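Local coordinates for Non-structural polyprotein (Sindbis virus, PDB 4GUA) that is a viral polyprotein precursor fragment that carries the nsP2 protease region, which probably cleaves the polyprotein, joined to the nsP3 macro and zinc-binding domains, at residues Thr282-Lys287 with Met512-Glu517. Numbering follows the deposited sequence.
Sequences TALARK and MEIDDE
The guanidinium of Arg286 meets the irregular chain 512-517, extended at Glu513-Asp515, at one edge: Asp515 O lies near its plane, 3.5 Å from Arg286 NH2, while the Asp515 carboxylate stays apart, with OD1 6.7 Å from the same nitrogen. At that separation the opposite charges probably attract only at long range. The helix beneath is 275-286, which precedes edge strand 288-294 of a mixed seven-stranded sheet. The order 3-2-1-4-5-7-6, with strand 305-312 antiparallel between its neighbours, is that of the Rossmann-like methyltransferase fold, consistent with the methyltransferase-like domain of alphavirus nsP2. Segment 512-517, part of the nsP3 region that includes the zinc-binding domain, runs alongside this helix in the opposite sense, Ala283 nearest Asp516 and Lys287 nearest Met512; the contact thus probably joins nsP2 and nsP3 parts of the precursor.

Ala283 brings its methyl directly against the chain, CB touching Ile514 CG2 at 3.4 Å and also the Asp515 carbonyl oxygen. The two branches of Ile514 divide the work. CG2, anti to the backbone N, covers Ala283, whereas CG1 lies beside the backbone N, and CD1, at its end, comes within 3.8 Å of Leu284 CD1. These side chains cross obliquely, and Leu284 continues inward to Phe309 of strand 305-312.

Lys287 supplies the polar end. Its chain is anti at chi2 and chi3 and bends at chi4 (-57°), which places NZ 3.0 Å from Glu513 O in a hydrogen bond across the contact. NZ also bonds Asn314 OD1, its stronger polar partner, and the residue as a whole is buried. Toward the far end of 512-517, Asp516 OD1 forms a salt bridge with Lys249 of helix 237-257. In the Lys287 bond the donor stands 42° above the Glu513 carbonyl plane, with a C=O...NZ angle of 138°.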
loop_
_atom_site.group_PDB
_atom_site.type_symbol
_atom_site.label_atom_id
_atom_site.label_comp_id
_atom_site.label_asym_id
_atom_site.label_seq_id
_atom_site.Cartn_x
_atom_site.Cartn_y
_atom_site.Cartn_z
ATOM N N THR A 282 4.520 -2.376 -2.876
ATOM C CA THR A 282 3.624 -3.341 -2.248
ATOM C C THR A 282 4.100 -4.771 -2.506
ATOM O O THR A 282 4.169 -5.591 -1.591
ATOM C CB THR A 282 2.184 -3.187 -2.754
ATOM O OG1 THR A 282 1.664 -1.925 -2.335
ATOM C CG2 THR A 282 1.305 -4.288 -2.204
ATOM N N ALA A 283 4.411 -5.079 -3.758
ATOM C CA ALA A 283 4.893 -6.413 -4.109
ATOM C C ALA A 283 6.187 -6.707 -3.362
ATOM O O ALA A 283 6.404 -7.809 -2.862
ATOM C CB ALA A 283 5.119 -6.509 -5.600
ATOM N N LEU A 284 7.035 -5.691 -3.278
ATOM C CA LEU A 284 8.333 -5.816 -2.641
ATOM C C LEU A 284 8.135 -6.043 -1.151
ATOM O O LEU A 284 8.814 -6.860 -0.535
ATOM C CB LEU A 284 9.142 -4.545 -2.891
ATOM C CG LEU A 284 10.617 -4.571 -2.508
ATOM C CD1 LEU A 284 11.329 -5.797 -3.048
ATOM C CD2 LEU A 284 11.261 -3.317 -3.040
ATOM N N ALA A 285 7.180 -5.317 -0.588
ATOM C CA ALA A 285 6.900 -5.368 0.838
ATOM C C ALA A 285 6.327 -6.727 1.226
ATOM O O ALA A 285 6.543 -7.207 2.335
ATOM C CB ALA A 285 5.930 -4.271 1.213
ATOM N N ARG A 286 5.579 -7.339 0.317
ATOM C CA ARG A 286 4.969 -8.627 0.602
ATOM C C ARG A 286 6.046 -9.656 0.989
ATOM O O ARG A 286 5.768 -10.632 1.692
ATOM C CB ARG A 286 4.147 -9.132 -0.599
ATOM C CG ARG A 286 2.670 -9.266 -0.266
ATOM C CD ARG A 286 1.768 -9.840 -1.372
ATOM N NE ARG A 286 2.281 -9.808 -2.742
ATOM C CZ ARG A 286 2.088 -8.809 -3.600
ATOM N NH1 ARG A 286 1.425 -7.719 -3.233
ATOM N NH2 ARG A 286 2.577 -8.890 -4.828
ATOM N N LYS A 287 7.277 -9.431 0.533
ATOM C CA LYS A 287 8.376 -10.366 0.778
ATOM C C LYS A 287 9.037 -10.235 2.155
ATOM O O LYS A 287 9.901 -11.045 2.503
ATOM C CB LYS A 287 9.452 -10.195 -0.295
ATOM C CG LYS A 287 8.970 -10.462 -1.701
ATOM C CD LYS A 287 10.071 -10.263 -2.725
ATOM C CE LYS A 287 9.548 -10.467 -4.143
ATOM N NZ LYS A 287 8.922 -11.799 -4.337
ATOM N N MET A 512 12.006 -14.904 -6.765
ATOM C CA MET A 512 12.296 -13.580 -6.248
ATOM C C MET A 512 11.707 -12.448 -7.087
ATOM O O MET A 512 11.956 -11.278 -6.807
ATOM C CB MET A 512 13.813 -13.415 -6.124
ATOM C CG MET A 512 14.267 -12.866 -4.786
ATOM S SD MET A 512 13.694 -13.818 -3.362
ATOM C CE MET A 512 15.221 -14.027 -2.453
ATOM N N GLU A 513 10.946 -12.783 -8.121
ATOM C CA GLU A 513 10.402 -11.759 -9.003
ATOM C C GLU A 513 9.431 -10.867 -8.211
ATOM O O GLU A 513 8.728 -11.337 -7.308
ATOM C CB GLU A 513 9.715 -12.399 -10.219
ATOM C CG GLU A 513 9.890 -11.613 -11.534
ATOM C CD GLU A 513 11.276 -11.840 -12.207
ATOM O OE1 GLU A 513 11.868 -12.937 -12.041
ATOM O OE2 GLU A 513 11.788 -10.903 -12.870
ATOM N N ILE A 514 9.397 -9.582 -8.549
ATOM C CA ILE A 514 8.451 -8.658 -7.939
ATOM C C ILE A 514 7.288 -8.461 -8.899
ATOM O O ILE A 514 7.412 -7.727 -9.881
ATOM C CB ILE A 514 9.138 -7.283 -7.730
ATOM C CG1 ILE A 514 10.340 -7.428 -6.797
ATOM C CG2 ILE A 514 8.168 -6.250 -7.181
ATOM C CD1 ILE A 514 11.267 -6.236 -6.818
ATOM N N ASP A 515 6.132 -9.047 -8.603
ATOM C CA ASP A 515 5.021 -8.921 -9.536
ATOM C C ASP A 515 4.115 -7.819 -9.025
ATOM O O ASP A 515 3.326 -8.021 -8.111
ATOM C CB ASP A 515 4.243 -10.239 -9.624
ATOM C CG ASP A 515 3.334 -10.307 -10.842
ATOM O OD1 ASP A 515 3.172 -9.275 -11.527
ATOM O OD2 ASP A 515 2.786 -11.398 -11.120
ATOM N N ASP A 516 4.213 -6.656 -9.660
ATOM C CA ASP A 516 3.461 -5.493 -9.218
ATOM C C ASP A 516 2.110 -5.377 -9.918
ATOM O O ASP A 516 1.279 -4.565 -9.516
ATOM C CB ASP A 516 4.285 -4.221 -9.412
ATOM C CG ASP A 516 4.858 -4.102 -10.805
ATOM O OD1 ASP A 516 5.063 -5.141 -11.467
ATOM O OD2 ASP A 516 5.131 -2.963 -11.233
ATOM N N GLU A 517 1.890 -6.182 -10.956
ATOM C CA GLU A 517 0.594 -6.212 -11.634
ATOM C C GLU A 517 -0.402 -7.131 -10.921
ATOM O O GLU A 517 -1.595 -6.829 -10.857
ATOM C CB GLU A 517 0.747 -6.594 -13.102
ATOM C CG GLU A 517 0.894 -8.089 -13.360
ATOM C CD GLU A 517 0.174 -8.569 -14.611
ATOM O OE1 GLU A 517 -0.465 -7.747 -15.311
ATOM O OE2 GLU A 517 0.267 -9.781 -14.900
#